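PDB 5DAJ: NalD, which represses transcription of the MexAB-OprM multidrug efflux pump in Pseudomonas aeruginosa as a TetR-family regulator whose repression is relieved when novobiocin binds. Local coordinates for residues T101-K104 with K105-L109; I15-A18 with A19-L22; H56-N59 with E60-Q64. All blocks are in the same frame, centred on the assembly; numbering follows the deposited sequence.

Contact 1. Residues T101-K104 with K105-L109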
loop_
_atom_site.group_PDB
_atom_site.type_symbol
_atom_site.label_atom_id
_atom_site.label_comp_id
_atom_site.label_asym_id
_atom_site.label_seq_id
_atom_site.Cartn_x
_atom_site.Cartn_y
_atom_site.Cartn_z
ATOM N N THR A 101 17.143 -1.645 9.229
ATOM C CA THR A 101 18.533 -1.157 9.253
ATOM C C THR A 101 18.741 0.316 8.837
ATOM O O THR A 101 19.790 0.886 9.138
ATOM C CB THR A 101 19.457 -2.040 8.392
ATOM O OG1 THR A 101 18.969 -2.079 7.051
ATOM C CG2 THR A 101 19.526 -3.456 8.952
ATOM N N GLN A 102 17.760 0.918 8.166
ATOM C CA GLN A 102 17.875 2.308 7.678
ATOM C C GLN A 102 16.733 3.210 8.158
ATOM O O GLN A 102 15.687 3.288 7.513
ATOM C CB GLN A 102 17.940 2.322 6.158
ATOM C CG GLN A 102 19.221 1.731 5.594
ATOM C CD GLN A 102 19.181 1.581 4.079
ATOM O OE1 GLN A 102 18.516 2.357 3.384
ATOM N NE2 GLN A 102 19.883 0.579 3.558
ATOM N N GLU A 103 16.950 3.889 9.287
ATOM C CA GLU A 103 15.936 4.761 9.898
ATOM C C GLU A 103 15.439 5.858 8.950
ATOM O O GLU A 103 14.233 6.127 8.909
ATOM C CB GLU A 103 16.455 5.410 11.182
ATOM C CG GLU A 103 15.398 6.225 11.932
ATOM C CD GLU A 103 15.846 6.729 13.299
ATOM O OE1 GLU A 103 15.097 7.540 13.888
ATOM O OE2 GLU A 103 16.927 6.328 13.793
ATOM N N LYS A 104 16.357 6.481 8.210
ATOM C CA LYS A 104 15.977 7.542 7.265
ATOM C C LYS A 104 14.971 7.012 6.235
ATOM O O LYS A 104 13.940 7.654 5.982
ATOM C CB LYS A 104 17.170 8.145 6.512
ATOM C CG LYS A 104 16.848 9.514 5.918
ATOM C CD LYS A 104 17.991 10.102 5.093
ATOM C CE LYS A 104 17.754 11.575 4.719
ATOM N NZ LYS A 104 17.696 12.528 5.863
ATOM N N LYS A 105 15.286 5.843 5.663
ATOM C CA LYS A 105 14.403 5.147 4.711
ATOM C C LYS A 105 13.037 4.880 5.328
ATOM O O LYS A 105 12.003 5.158 4.726
ATOM C CB LYS A 105 15.015 3.811 4.251
ATOM C CG LYS A 105 14.424 3.208 2.968
ATOM C CD LYS A 105 14.874 1.749 2.781
ATOM C CE LYS A 105 15.202 1.373 1.343
ATOM N NZ LYS A 105 14.006 0.903 0.590
ATOM N N ARG A 106 13.055 4.330 6.537
ATOM C CA ARG A 106 11.830 4.006 7.266
ATOM C C ARG A 106 10.980 5.265 7.439
ATOM O O ARG A 106 9.805 5.256 7.086
ATOM C CB ARG A 106 12.144 3.379 8.627
ATOM C CG ARG A 106 10.926 2.860 9.386
ATOM C CD ARG A 106 11.253 2.584 10.840
ATOM N NE ARG A 106 12.574 1.959 11.005
ATOM C CZ ARG A 106 13.555 2.385 11.810
ATOM N NH1 ARG A 106 13.409 3.444 12.609
ATOM N NH2 ARG A 106 14.705 1.716 11.833
ATOM N N ARG A 107 11.593 6.334 7.941
ATOM C CA ARG A 107 10.891 7.604 8.186
ATOM C C ARG A 107 10.234 8.171 6.913
ATOM O O ARG A 107 9.041 8.487 6.908
ATOM C CB ARG A 107 11.831 8.649 8.804
ATOM C CG ARG A 107 12.253 8.331 10.237
ATOM C CD ARG A 107 13.382 9.235 10.746
ATOM N NE ARG A 107 13.069 10.661 10.632
ATOM C CZ ARG A 107 12.414 11.401 11.531
ATOM N NH1 ARG A 107 11.978 10.889 12.677
ATOM N NH2 ARG A 107 12.186 12.686 11.285
ATOM N N ILE A 108 11.015 8.259 5.844
ATOM C CA ILE A 108 10.545 8.824 4.579
ATOM C C ILE A 108 9.459 7.961 3.920
ATOM O O ILE A 108 8.489 8.494 3.378
ATOM C CB ILE A 108 11.718 9.074 3.602
ATOM C CG1 ILE A 108 12.555 10.258 4.106
ATOM C CG2 ILE A 108 11.210 9.371 2.194
ATOM C CD1 ILE A 108 13.895 10.423 3.424
ATOM N N LEU A 109 9.625 6.644 3.950
ATOM C CA LEU A 109 8.614 5.740 3.381
ATOM C C LEU A 109 7.327 5.721 4.194
ATOM O O LEU A 109 6.247 5.573 3.617
ATOM C CB LEU A 109 9.138 4.316 3.203
ATOM C CG LEU A 109 10.170 4.141 2.096
ATOM C CD1 LEU A 109 10.601 2.692 2.072
ATOM C CD2 LEU A 109 9.655 4.528 0.724
#
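Arg106 folds back over Glu103 across the first turn of helix 103-114, which starts just after Gln102, its N-cap residue and the break from helix 84-101. The tight part is the backbone. Arg106 N donates to Gln102 O (3.0 Å), Arg107 N to Glu103 O (2.8 Å), and Ile108 N to Lys104 O (3.0 Å), each close to straight. Beside these bonds the buried Ile108 brings CD1 to 4.0 Å from Lys104 CG. The outer side is looser and polar. The guanidinium of Arg106, its chain bent at chi3 (-40°), lies with one face over Glu103 CA, and its NH1 is 3.5 Å from Glu103 CG, a contact with the aliphatic stem. Glu103 OE1 remains 4.6 Å from Arg106 NH1 and 4.7 Å from Arg107 NH1, beyond salt-bridge contact. Gln102 OE1 meets only methylenes of Lys105, CD lying 3.7 Å away. The strong polar partners lie elsewhere: Arg106 bonds back to the carbonyls of Leu99 and Leu100, while Arg107 and Lys104 both form salt bridges with Glu20. The chemistry therefore implies that Arg106 ties the two helices together at their break, whereas Glu103 may lend its basic neighbours mainly longer-range electrostatic stabilisation.

Contact 2. Residues I15-A18 with A19-L22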
loop_
_atom_site.group_PDB
_atom_site.type_symbol
_atom_site.label_atom_id
_atom_site.label_comp_id
_atom_site.label_asym_id
_atom_site.label_seq_id
_atom_site.Cartn_x
_atom_site.Cartn_y
_atom_site.Cartn_z
ATOM N N ILE A 15 16.661 22.064 5.244
ATOM C CA ILE A 15 15.257 22.161 4.820
ATOM C C ILE A 15 14.587 20.776 4.713
ATOM O O ILE A 15 13.462 20.593 5.194
ATOM C CB ILE A 15 15.115 22.933 3.474
ATOM C CG1 ILE A 15 15.420 24.421 3.692
ATOM C CG2 ILE A 15 13.716 22.781 2.888
ATOM C CD1 ILE A 15 15.582 25.223 2.416
ATOM N N LEU A 16 15.267 19.827 4.067
ATOM C CA LEU A 16 14.722 18.472 3.874
ATOM C C LEU A 16 14.535 17.728 5.186
ATOM O O LEU A 16 13.548 16.990 5.356
ATOM C CB LEU A 16 15.581 17.638 2.904
ATOM C CG LEU A 16 15.558 18.116 1.447
ATOM C CD1 LEU A 16 16.579 17.339 0.623
ATOM C CD2 LEU A 16 14.173 17.978 0.823
ATOM N N LEU A 17 15.496 17.883 6.087
ATOM C CA LEU A 17 15.393 17.273 7.416
ATOM C C LEU A 17 14.207 17.827 8.210
ATOM O O LEU A 17 13.465 17.065 8.839
ATOM C CB LEU A 17 16.682 17.478 8.217
ATOM C CG LEU A 17 17.820 16.487 7.929
ATOM C CD1 LEU A 17 19.078 16.930 8.657
ATOM C CD2 LEU A 17 17.446 15.062 8.335
ATOM N N ALA A 18 14.049 19.145 8.170
ATOM C CA ALA A 18 12.914 19.839 8.796
ATOM C C ALA A 18 11.573 19.353 8.253
ATOM O O ALA A 18 10.684 18.971 9.016
ATOM C CB ALA A 18 13.028 21.341 8.592
ATOM N N ALA A 19 11.469 19.317 6.930
ATOM C CA ALA A 19 10.276 18.806 6.252
ATOM C C ALA A 19 9.980 17.338 6.597
ATOM O O ALA A 19 8.816 16.953 6.778
ATOM C CB ALA A 19 10.421 18.962 4.746
ATOM N N GLU A 20 11.036 16.523 6.638
ATOM C CA GLU A 20 10.928 15.096 6.990
ATOM C C GLU A 20 10.270 14.948 8.360
ATOM O O GLU A 20 9.294 14.219 8.506
ATOM C CB GLU A 20 12.306 14.428 6.971
ATOM C CG GLU A 20 12.326 12.939 7.295
ATOM C CD GLU A 20 13.736 12.375 7.392
ATOM O OE1 GLU A 20 14.619 12.795 6.618
ATOM O OE2 GLU A 20 13.963 11.494 8.250
ATOM N N GLU A 21 10.783 15.679 9.340
ATOM C CA GLU A 21 10.229 15.664 10.708
ATOM C C GLU A 21 8.777 16.177 10.755
ATOM O O GLU A 21 7.911 15.555 11.387
ATOM C CB GLU A 21 11.145 16.494 11.631
ATOM C CG GLU A 21 10.832 16.649 13.073
ATOM C CD GLU A 21 11.293 17.989 13.638
ATOM O OE1 GLU A 21 10.510 18.979 13.752
ATOM O OE2 GLU A 21 12.485 18.052 13.941
ATOM N N LEU A 22 8.513 17.285 10.064
ATOM C CA LEU A 22 7.163 17.889 10.046
ATOM C C LEU A 22 6.127 17.017 9.338
ATOM O O LEU A 22 5.051 16.769 9.890
ATOM C CB LEU A 22 7.161 19.288 9.424
ATOM C CG LEU A 22 7.326 20.426 10.432
ATOM C CD1 LEU A 22 8.793 20.685 10.719
ATOM C CD2 LEU A 22 6.664 21.690 9.918
#
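Leu17 and Glu20 lie side by side and point the same way on helix 6-26, with Leu17 CD2 4.0 Å from Glu20 OE1. Their first torsions differ: Leu17 sets CG beside its backbone N (chi1 -82°), whereas Glu20 swings CG to the far side from its own N (chi1 -179°) and continues extended, which brings the carboxylate alongside the CD2 branch of Leu17, where both oxygens are held by basic residues of helix 103-114. Glu21 starts out like Glu20, but its contact here is through CB, 3.6 Å from Ala18 O. Leu22 turns its branch back along the helix, and CD1 approaches the same Ala18 carbonyl oxygen. That oxygen also accepts Leu22 N (2.9 Å). One turn earlier, Ala19 N reaches Ile15 O at 2.9 Å. Between them Glu20 N is bonded to Leu16 O and Glu21 N to Leu17 O, completing an unbroken i to i+4 ladder. Around this turn, Ala18, Ala19, Leu22 and Ile15 face helix 33-40, Ile15 and Leu16 also meet helix 44-51, Leu16, Ala19 and Glu20 touch helix 54-63, and Leu17, Glu20 and Glu21 border helix 103-114.

Contact 3. Residues H56-N59 with E60-Q64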
loop_
_atom_site.group_PDB
_atom_site.type_symbol
_atom_site.label_atom_id
_atom_site.label_comp_id
_atom_site.label_asym_id
_atom_site.label_seq_id
_atom_site.Cartn_x
_atom_site.Cartn_y
_atom_site.Cartn_z
ATOM N N HIS A 56 7.678 19.172 -5.531
ATOM C CA HIS A 56 9.075 19.012 -5.925
ATOM C C HIS A 56 9.959 18.753 -4.717
ATOM O O HIS A 56 10.886 17.956 -4.799
ATOM C CB HIS A 56 9.586 20.239 -6.661
ATOM C CG HIS A 56 10.938 20.053 -7.275
ATOM N ND1 HIS A 56 12.034 20.795 -6.892
ATOM C CD2 HIS A 56 11.380 19.199 -8.230
ATOM C CE1 HIS A 56 13.088 20.421 -7.595
ATOM N NE2 HIS A 56 12.718 19.452 -8.411
ATOM N N LEU A 57 9.666 19.446 -3.617
ATOM C CA LEU A 57 10.365 19.245 -2.343
ATOM C C LEU A 57 10.221 17.791 -1.905
ATOM O O LEU A 57 11.204 17.100 -1.641
ATOM C CB LEU A 57 9.806 20.171 -1.262
ATOM C CG LEU A 57 10.630 20.285 0.022
ATOM C CD1 LEU A 57 10.385 21.623 0.698
ATOM C CD2 LEU A 57 10.339 19.161 1.009
ATOM N N PHE A 58 8.975 17.339 -1.866
ATOM C CA PHE A 58 8.628 15.961 -1.503
ATOM C C PHE A 58 9.367 14.941 -2.371
ATOM O O PHE A 58 9.836 13.924 -1.883
ATOM C CB PHE A 58 7.119 15.767 -1.633
ATOM C CG PHE A 58 6.635 14.413 -1.214
ATOM C CD1 PHE A 58 6.589 14.070 0.110
ATOM C CD2 PHE A 58 6.218 13.496 -2.149
ATOM C CE1 PHE A 58 6.124 12.827 0.502
ATOM C CE2 PHE A 58 5.758 12.248 -1.766
ATOM C CZ PHE A 58 5.710 11.915 -0.429
ATOM N N ASN A 59 9.466 15.242 -3.656
ATOM C CA ASN A 59 10.142 14.377 -4.618
ATOM C C ASN A 59 11.659 14.295 -4.402
ATOM O O ASN A 59 12.253 13.214 -4.506
ATOM C CB ASN A 59 9.855 14.857 -6.042
ATOM C CG ASN A 59 9.630 13.716 -7.004
ATOM O OD1 ASN A 59 10.272 13.634 -8.028
ATOM N ND2 ASN A 59 8.717 12.814 -6.669
ATOM N N GLU A 60 12.271 15.447 -4.133
ATOM C CA GLU A 60 13.692 15.524 -3.792
ATOM C C GLU A 60 13.982 14.739 -2.522
ATOM O O GLU A 60 15.036 14.115 -2.399
ATOM C CB GLU A 60 14.130 16.983 -3.603
ATOM C CG GLU A 60 14.196 17.786 -4.891
ATOM C CD GLU A 60 15.247 17.269 -5.859
ATOM O OE1 GLU A 60 16.441 17.216 -5.485
ATOM O OE2 GLU A 60 14.860 16.889 -6.991
HETATM N N MSE A 61 13.030 14.761 -1.596
HETATM C CA MSE A 61 13.147 14.015 -0.345
HETATM C C MSE A 61 13.179 12.531 -0.627
HETATM O O MSE A 61 14.071 11.819 -0.177
HETATM C CB MSE A 61 11.998 14.363 0.603
HETATM C CG MSE A 61 12.156 13.721 1.979
HETATM SE SE MSE A 61 10.532 14.032 3.043
HETATM C CE MSE A 61 11.129 15.822 3.528
ATOM N N LEU A 62 12.239 12.050 -1.417
ATOM C CA LEU A 62 12.182 10.648 -1.780
ATOM C C LEU A 62 13.409 10.166 -2.505
ATOM O O LEU A 62 13.847 9.078 -2.324
ATOM C CB LEU A 62 10.984 10.390 -2.642
ATOM C CG LEU A 62 9.666 10.560 -1.935
ATOM C CD1 LEU A 62 8.568 10.655 -2.956
ATOM C CD2 LEU A 62 9.422 9.384 -1.037
ATOM N N ASN A 63 13.950 10.993 -3.350
ATOM C CA ASN A 63 15.186 10.688 -4.088
ATOM C C ASN A 63 16.363 10.311 -3.204
ATOM O O ASN A 63 17.196 9.506 -3.614
ATOM C CB ASN A 63 15.616 11.877 -4.950
ATOM C CG ASN A 63 14.863 11.975 -6.246
ATOM O OD1 ASN A 63 14.040 11.119 -6.585
ATOM N ND2 ASN A 63 15.145 13.041 -6.992
ATOM N N GLN A 64 16.417 10.889 -2.002
ATOM C CA GLN A 64 17.450 10.552 -1.002
ATOM C C GLN A 64 17.479 9.051 -0.664
ATOM O O GLN A 64 18.491 8.538 -0.199
ATOM C CB GLN A 64 17.226 11.330 0.307
ATOM C CG GLN A 64 17.296 12.858 0.216
ATOM C CD GLN A 64 16.918 13.561 1.520
ATOM O OE1 GLN A 64 17.717 14.291 2.105
ATOM N NE2 GLN A 64 15.693 13.337 1.979
#
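Four successive i to i+4 bonds carry helix 54-63 from His56 to Asn63: Glu60 N to His56 O (2.9 Å), Met61 N to Leu57 O (3.0 Å), Leu62 N to Phe58 O (3.1 Å) and Asn63 N to Asn59 O (3.0 Å). On one flank Glu60 runs alongside His56. Its CG stands over a face of the imidazole, offset toward the rim and 4.2 Å from the ring centroid, a CH-pi contact 19° off the normal. The bend at chi2 (-64°) sends the carboxylate along the ring, the two planes 33° apart. Glu60 OE2 is 3.6 Å from His56 NE2, a proximity rather than a salt bridge or hydrogen bond; the firm polar partners are Arg12 for Glu60 OE1 and the carbonyl of Phe51 for His56 ND1. This helix follows the predicted helix-turn-helix, and in TetR-family repressors the corresponding helix joins the DNA-binding domain to the regulatory one. Its buried flanks fit that position. Selenomethionine Met61 brings CE to 4.3 Å from Leu57 CD2, and both face helix 6-26. Phe58 and Leu62 instead look toward helix 103-114. Leu62 CG lies over a face of the Phe58 ring, and its CD1 reaches ring atom CE2 at 3.4 Å. Further along, Met61 O accepts both the backbone N and the side-chain NE2 of Gln64, the latter in the carbonyl plane on a lone pair.

From the N terminus the order is contact 2 on helix 6-26, contact 3 on helix 54-63, then contact 1 at the start of helix 103-114. Each lies within one continuous stretch and closes only local helical turns, so the three stand in series and none nests within or crosses another. They meet in space, with centres 11 to 14 Å apart. Contacts 2 and 3 join through the Met61 methyl, CE lying 3.4 Å from Ala19 CB. Contacts 3 and 1 pack through Leu62 CD2 and Ile108 CG2, 3.7 Å apart. Contacts 2 and 1 share the Glu20 salt bridges. Together they tie the N-terminal, probably DNA-binding, region to the C-terminal region of the repressor.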